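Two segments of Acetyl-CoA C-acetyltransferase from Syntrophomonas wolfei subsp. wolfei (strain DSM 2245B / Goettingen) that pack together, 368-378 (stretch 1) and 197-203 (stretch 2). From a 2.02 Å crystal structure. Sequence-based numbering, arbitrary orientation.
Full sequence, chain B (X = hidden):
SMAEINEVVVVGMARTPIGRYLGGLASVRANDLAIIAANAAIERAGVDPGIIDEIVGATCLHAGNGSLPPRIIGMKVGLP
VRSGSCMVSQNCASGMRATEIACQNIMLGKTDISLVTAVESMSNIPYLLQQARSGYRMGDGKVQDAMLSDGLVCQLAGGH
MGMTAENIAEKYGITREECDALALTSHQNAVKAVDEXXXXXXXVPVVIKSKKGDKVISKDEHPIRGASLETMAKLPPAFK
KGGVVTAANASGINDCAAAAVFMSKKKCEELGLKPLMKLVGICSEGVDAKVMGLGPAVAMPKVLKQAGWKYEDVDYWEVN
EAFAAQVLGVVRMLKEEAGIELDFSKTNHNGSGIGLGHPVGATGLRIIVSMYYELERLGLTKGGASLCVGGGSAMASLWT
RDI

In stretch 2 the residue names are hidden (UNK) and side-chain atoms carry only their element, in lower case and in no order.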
ATOM      1  N   ILE B 368     -20.727 -23.390 -21.132  1.00 32.53           N
ATOM      2  CA  ILE B 368     -21.743 -24.427 -20.985  1.00 32.86           C
ATOM      3  C   ILE B 368     -23.132 -23.817 -21.120  1.00 32.02           C
ATOM      4  O   ILE B 368     -24.005 -24.366 -21.802  1.00 34.14           O
ATOM      5  CB  ILE B 368     -21.582 -25.156 -19.640  1.00 34.92           C
ATOM      6  CG1 ILE B 368     -20.294 -25.978 -19.611  1.00 35.13           C
ATOM      7  CG2 ILE B 368     -22.766 -26.068 -19.386  1.00 29.23           C
ATOM      8  CD1 ILE B 368     -19.845 -26.317 -18.209  1.00 33.66           C
ATOM      9  N   VAL B 369     -23.358 -22.670 -20.474  1.00 31.03           N
ATOM     10  CA  VAL B 369     -24.641 -21.982 -20.593  1.00 32.89           C
ATOM     11  C   VAL B 369     -24.912 -21.625 -22.049  1.00 32.30           C
ATOM     12  O   VAL B 369     -25.995 -21.893 -22.583  1.00 35.41           O
ATOM     13  CB  VAL B 369     -24.660 -20.730 -19.696  1.00 34.25           C
ATOM     14  CG1 VAL B 369     -25.856 -19.850 -20.034  1.00 34.16           C
ATOM     15  CG2 VAL B 369     -24.677 -21.124 -18.228  1.00 30.12           C
ATOM     16  N   SER B 370     -23.931 -21.009 -22.712  1.00 33.43           N
ATOM     17  CA  SER B 370     -24.117 -20.613 -24.104  1.00 32.40           C
ATOM     18  C   SER B 370     -24.284 -21.829 -25.004  1.00 34.26           C
ATOM     19  O   SER B 370     -25.085 -21.805 -25.946  1.00 34.83           O
ATOM     20  CB  SER B 370     -22.936 -19.761 -24.566  1.00 31.79           C
ATOM     21  OG  SER B 370     -22.916 -18.518 -23.887  1.00 30.63           O
ATOM     22  N   MET B 371     -23.542 -22.904 -24.728  1.00 33.40           N
ATOM     23  CA  MET B 371     -23.692 -24.127 -25.507  1.00 34.45           C
ATOM     24  C   MET B 371     -25.144 -24.587 -25.515  1.00 33.84           C
ATOM     25  O   MET B 371     -25.730 -24.814 -26.579  1.00 36.23           O
ATOM     26  CB  MET B 371     -22.784 -25.222 -24.941  1.00 37.21           C
ATOM     27  CG  MET B 371     -22.876 -26.559 -25.675  1.00 39.08           C
ATOM     28  SD  MET B 371     -22.308 -27.940 -24.664  1.00 41.70           S
ATOM     29  CE  MET B 371     -23.693 -28.106 -23.547  1.00 35.61           C
ATOM     30  N   TYR B 372     -25.743 -24.730 -24.330  1.00 34.71           N
ATOM     31  CA  TYR B 372     -27.119 -25.210 -24.256  1.00 35.99           C
ATOM     32  C   TYR B 372     -28.056 -24.330 -25.075  1.00 35.52           C
ATOM     33  O   TYR B 372     -28.800 -24.820 -25.932  1.00 33.70           O
ATOM     34  CB  TYR B 372     -27.598 -25.258 -22.806  1.00 36.72           C
ATOM     35  CG  TYR B 372     -29.109 -25.262 -22.713  1.00 37.34           C
ATOM     36  CD1 TYR B 372     -29.832 -26.424 -22.948  1.00 35.37           C
ATOM     37  CD2 TYR B 372     -29.813 -24.101 -22.419  1.00 34.75           C
ATOM     38  CE1 TYR B 372     -31.210 -26.435 -22.879  1.00 38.15           C
ATOM     39  CE2 TYR B 372     -31.194 -24.101 -22.352  1.00 38.78           C
ATOM     40  CZ  TYR B 372     -31.886 -25.271 -22.581  1.00 39.39           C
ATOM     41  OH  TYR B 372     -33.261 -25.278 -22.515  1.00 41.42           O
ATOM     42  N   TYR B 373     -28.045 -23.023 -24.813  1.00 35.03           N
ATOM     43  CA  TYR B 373     -29.006 -22.137 -25.457  1.00 35.51           C
ATOM     44  C   TYR B 373     -28.818 -22.082 -26.966  1.00 37.17           C
ATOM     45  O   TYR B 373     -29.773 -21.769 -27.685  1.00 36.03           O
ATOM     46  CB  TYR B 373     -28.909 -20.740 -24.848  1.00 34.19           C
ATOM     47  CG  TYR B 373     -29.734 -20.591 -23.591  1.00 35.12           C
ATOM     48  CD1 TYR B 373     -31.105 -20.384 -23.659  1.00 35.21           C
ATOM     49  CD2 TYR B 373     -29.146 -20.675 -22.335  1.00 35.14           C
ATOM     50  CE1 TYR B 373     -31.865 -20.255 -22.514  1.00 34.91           C
ATOM     51  CE2 TYR B 373     -29.897 -20.545 -21.184  1.00 35.56           C
ATOM     52  CZ  TYR B 373     -31.257 -20.337 -21.279  1.00 36.27           C
ATOM     53  OH  TYR B 373     -32.011 -20.207 -20.137  1.00 37.78           O
ATOM     54  N   GLU B 374     -27.616 -22.381 -27.465  1.00 36.18           N
ATOM     55  CA  GLU B 374     -27.445 -22.526 -28.906  1.00 34.70           C
ATOM     56  C   GLU B 374     -28.053 -23.835 -29.394  1.00 38.45           C
ATOM     57  O   GLU B 374     -28.658 -23.881 -30.471  1.00 37.42           O
ATOM     58  CB  GLU B 374     -25.964 -22.447 -29.275  1.00 37.35           C
ATOM     59  CG  GLU B 374     -25.703 -22.418 -30.776  1.00 39.01           C
ATOM     60  CD  GLU B 374     -26.147 -21.121 -31.431  1.00 39.03           C
ATOM     61  OE1 GLU B 374     -26.644 -20.225 -30.715  1.00 36.32           O
ATOM     62  OE2 GLU B 374     -25.995 -20.996 -32.665  1.00 36.67           O
ATOM     63  N   LEU B 375     -27.904 -24.909 -28.615  1.00 34.96           N
ATOM     64  CA  LEU B 375     -28.616 -26.145 -28.928  1.00 38.92           C
ATOM     65  C   LEU B 375     -30.116 -25.891 -29.006  1.00 39.21           C
ATOM     66  O   LEU B 375     -30.789 -26.338 -29.943  1.00 38.61           O
ATOM     67  CB  LEU B 375     -28.315 -27.213 -27.876  1.00 38.24           C
ATOM     68  CG  LEU B 375     -26.890 -27.757 -27.757  1.00 36.77           C
ATOM     69  CD1 LEU B 375     -26.851 -28.850 -26.696  1.00 34.63           C
ATOM     70  CD2 LEU B 375     -26.380 -28.281 -29.086  1.00 38.37           C
ATOM     71  N   GLU B 376     -30.653 -25.161 -28.027  1.00 35.78           N
ATOM     72  CA  GLU B 376     -32.089 -24.909 -27.987  1.00 40.28           C
ATOM     73  C   GLU B 376     -32.537 -24.055 -29.167  1.00 39.02           C
ATOM     74  O   GLU B 376     -33.621 -24.275 -29.721  1.00 35.39           O
ATOM     75  CB  GLU B 376     -32.460 -24.235 -26.665  1.00 39.37           C
ATOM     76  CG  GLU B 376     -33.947 -24.276 -26.339  1.00 44.51           C
ATOM     77  CD  GLU B 376     -34.680 -23.002 -26.727  1.00 47.83           C
ATOM     78  OE1 GLU B 376     -34.043 -21.928 -26.773  1.00 39.25           O
ATOM     79  OE2 GLU B 376     -35.900 -23.077 -26.990  1.00 49.11           O
ATOM     80  N   ARG B 377     -31.722 -23.075 -29.567  1.00 36.31           N
ATOM     81  CA  ARG B 377     -32.110 -22.212 -30.677  1.00 41.58           C
ATOM     82  C   ARG B 377     -32.091 -22.959 -32.004  1.00 38.94           C
ATOM     83  O   ARG B 377     -32.874 -22.638 -32.906  1.00 40.80           O
ATOM     84  CB  ARG B 377     -31.189 -20.992 -30.748  1.00 40.65           C
ATOM     85  CG  ARG B 377     -31.529 -20.021 -31.875  1.00 42.87           C
ATOM     86  CD  ARG B 377     -30.494 -18.907 -31.995  1.00 45.64           C
ATOM     87  NE  ARG B 377     -29.225 -19.381 -32.538  1.00 44.97           N
ATOM     88  CZ  ARG B 377     -28.860 -19.280 -33.810  1.00 49.25           C
ATOM     89  NH1 ARG B 377     -29.659 -18.747 -34.721  1.00 52.64           N
ATOM     90  NH2 ARG B 377     -27.662 -19.725 -34.179  1.00 45.56           N
ATOM     91  N   LEU B 378     -31.214 -23.952 -32.144  1.00 38.55           N
ATOM     92  CA  LEU B 378     -31.084 -24.712 -33.377  1.00 42.93           C
ATOM     93  C   LEU B 378     -31.792 -26.059 -33.326  1.00 42.53           C
ATOM     94  O   LEU B 378     -31.715 -26.820 -34.294  1.00 44.95           O
ATOM     95  CB  LEU B 378     -29.603 -24.924 -33.706  1.00 41.76           C
ATOM     96  CG  LEU B 378     -28.753 -23.651 -33.752  1.00 43.75           C
ATOM     97  CD1 LEU B 378     -27.319 -23.974 -34.147  1.00 41.36           C
ATOM     98  CD2 LEU B 378     -29.360 -22.633 -34.707  1.00 44.39           C
ATOM     99  N   UNK B 197     -29.762 -10.188 -30.703  1.00 39.17           N
ATOM    100  CA  UNK B 197     -30.435 -10.686 -29.521  1.00 37.27           C
ATOM    101  C   UNK B 197     -30.327 -12.176 -29.303  1.00 37.75           C
ATOM    102  O   UNK B 197     -31.171 -12.749 -28.608  1.00 37.87           O
ATOM    103  N   UNK B 198     -29.308 -12.825 -29.869  1.00 38.31           N
ATOM    104  CA  UNK B 198     -29.176 -14.269 -29.704  1.00 38.77           C
ATOM    105  C   UNK B 198     -28.877 -14.626 -28.252  1.00 36.03           C
ATOM    106  O   UNK B 198     -29.212 -15.726 -27.797  1.00 33.55           O
ATOM    107  c   UNK B 198     -27.706 -16.241 -30.278  1.00 37.76           C
ATOM    108  c   UNK B 198     -27.748 -15.457 -33.126  1.00 48.15           C
ATOM    109  c   UNK B 198     -28.599 -14.723 -32.107  1.00 43.01           C
ATOM    110  c   UNK B 198     -28.095 -14.811 -30.661  1.00 38.30           C
ATOM    111  N   UNK B 199     -28.250 -13.720 -27.505  1.00 36.89           N
ATOM    112  CA  UNK B 199     -27.900 -13.965 -26.111  1.00 37.03           C
ATOM    113  C   UNK B 199     -28.968 -13.492 -25.134  1.00 35.05           C
ATOM    114  O   UNK B 199     -28.760 -13.587 -23.920  1.00 35.28           O
ATOM    115  c   UNK B 199     -23.261 -14.586 -28.148  1.00 41.40           C
ATOM    116  c   UNK B 199     -23.609 -13.251 -28.122  1.00 39.34           C
ATOM    117  c   UNK B 199     -25.413 -13.738 -26.608  1.00 32.16           C
ATOM    118  c   UNK B 199     -26.573 -13.277 -25.771  1.00 36.53           C
ATOM    119  c   UNK B 199     -24.680 -12.832 -27.353  1.00 36.06           C
ATOM    120  c   UNK B 199     -25.053 -15.075 -26.642  1.00 34.36           C
ATOM    121  c   UNK B 199     -23.984 -15.500 -27.408  1.00 36.63           C
ATOM    122  N   UNK B 200     -30.104 -12.992 -25.625  1.00 36.43           N
ATOM    123  CA  UNK B 200     -31.100 -12.410 -24.730  1.00 37.84           C
ATOM    124  C   UNK B 200     -31.702 -13.459 -23.802  1.00 35.39           C
ATOM    125  O   UNK B 200     -32.004 -13.164 -22.639  1.00 34.36           O
ATOM    126  c   UNK B 200     -31.750 -10.392 -26.116  1.00 42.35           C
ATOM    127  o   UNK B 200     -30.611  -9.967 -25.821  1.00 44.01           O
ATOM    128  o   UNK B 200     -32.534  -9.768 -26.860  1.00 45.55           O
ATOM    129  c   UNK B 200     -32.196 -11.724 -25.546  1.00 38.58           C
ATOM    130  N   UNK B 201     -31.882 -14.687 -24.290  1.00 32.74           N
ATOM    131  CA  UNK B 201     -32.511 -15.719 -23.473  1.00 36.13           C
ATOM    132  C   UNK B 201     -31.637 -16.086 -22.277  1.00 31.61           C
ATOM    133  O   UNK B 201     -32.121 -16.156 -21.141  1.00 31.45           O
ATOM    134  c   UNK B 201     -31.693 -18.852 -27.574  1.00 39.53           C
ATOM    135  n   UNK B 201     -32.190 -20.073 -27.448  1.00 39.69           N
ATOM    136  n   UNK B 201     -30.499 -18.692 -28.135  1.00 39.32           N
ATOM    137  n   UNK B 201     -32.358 -17.783 -27.152  1.00 35.83           N
ATOM    138  c   UNK B 201     -33.794 -16.736 -25.441  1.00 37.07           C
ATOM    139  c   UNK B 201     -33.665 -17.814 -26.506  1.00 37.60           C
ATOM    140  c   UNK B 201     -32.799 -16.959 -24.318  1.00 35.76           C
ATOM    141  N   UNK B 202     -30.347 -16.327 -22.515  1.00 32.78           N
ATOM    142  CA  UNK B 202     -29.464 -16.776 -21.444  1.00 34.01           C
ATOM    143  C   UNK B 202     -29.093 -15.651 -20.487  1.00 30.86           C
ATOM    144  O   UNK B 202     -28.782 -15.916 -19.320  1.00 34.46           O
ATOM    145  c   UNK B 202     -28.191 -17.390 -22.035  1.00 30.71           C
ATOM    146  o   UNK B 202     -25.106 -17.028 -23.431  1.00 31.84           O
ATOM    147  c   UNK B 202     -26.321 -17.126 -23.712  1.00 32.54           C
ATOM    148  o   UNK B 202     -26.743 -17.781 -24.689  1.00 31.07           O
ATOM    149  c   UNK B 202     -27.332 -16.419 -22.830  1.00 32.54           C
ATOM    150  N   UNK B 203     -29.123 -14.408 -20.945  1.00 32.12           N
ATOM    151  CA  UNK B 203     -28.645 -13.292 -20.141  1.00 34.23           C
ATOM    152  C   UNK B 203     -29.694 -12.912 -19.108  1.00 30.98           C
ATOM    153  O   UNK B 203     -30.902 -12.977 -19.365  1.00 31.11           O
ATOM    154  c   UNK B 203     -28.288 -12.093 -21.040  1.00 33.15           C
ATOM    155  c   UNK B 203     -26.444 -11.172 -22.559  1.00 34.31           C
ATOM    156  c   UNK B 203     -28.460 -10.772 -20.285  1.00 35.04           C
ATOM    157  c   UNK B 203     -26.853 -12.235 -21.556  1.00 34.22           C
TER
HETATM  158  O   HOH W   1     -28.221 -19.382 -28.458  1.00 36.02           O
HETATM  159  O   HOH W   2     -25.936 -19.140 -26.609  1.00 29.49           O

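Position 197 has backbone atoms and nothing more. Its phi/psi of 80/23 lies in a region that favours glycine, and it is the first residue after a helix to leave helical values, with the paired bonds of a Schellman motif. An ideal CB here would meet nothing on stretch 1. The residue is glycine, G197, and it opens a type I turn that closes at position 200, whose N lies 3.2 Å from G197 O in a hydrogen bond.

Position 198 carries four carbons, forked at the first, with one arm two carbons long. A beta-branched side chain of carbon alone with that longer arm is isoleucine, I198. Its CA-to-CB bond points toward the helix; CD1 lies 4.0 Å from R377 CZ, over one face of the guanidinium, and CG2 is 4.1 Å from E374 OE1.

Position 199 has one carbon followed by a six-carbon ring with no oxygen attached, which identifies phenylalanine, F199. CA-to-CB points sideways and the ring makes no close contact with stretch 1.

Position 200 shows two carbons, the second bearing two oxygens: a carboxylate one methylene from the backbone, hence aspartate, D200. It is exposed and its side chain is out of reach of stretch 1.

Position 201 has three carbons, a nitrogen, and a carbon carrying two further nitrogens. This planar guanidinium defines arginine, R201. NH1 donates to Y373 O at 3.0 Å (143°) and forms a salt bridge with E376 OE1 at 2.7 Å, although the hydrogen bond within that bridge is weak at 127°. Y373 CD1 lies over one face of the guanidinium, while E376 OE1 sits at its edge. Within the loop, NH2 donates to I198 O at 3.3 Å (163°).

Position 202 has three carbons, the third carrying two oxygens, one methylene more than D200: glutamate, E202. S370 OG donates to E202 OE2 at 2.7 Å. CB lies 3.9 Å from the Y373 ring centroid, 29° off the normal, a CH-pi contact over the face, and is also 3.9 Å from V369 CG1. Water 2 donates to both E202 OE1 (2.5 Å) and S370 O (2.9 Å).

Position 203 again has four carbons, forked at the first with one longer arm: isoleucine, I203. CA-to-CB points away, and the side chain makes no contact with stretch 1.

The contact buries 452 Å² and centres on Y373, whose ring packs against E202 CB while its carbonyl receives R201. That carbonyl also accepts the helical bond from R377 N at 3.0 Å, so R201 reaches a backbone oxygen already engaged in the helix. On the same helix, R377 NH2 bridges to E374 OE2 at 2.6 Å, an intrahelical pair beside which I198 supplies apolar contact. Water 1 extends the polar network, donating to E374 OE1 at 2.9 Å and accepting a weak bond from R201 NH2 at 2.4 Å.

Stretch 2 197-203: GIFDREI
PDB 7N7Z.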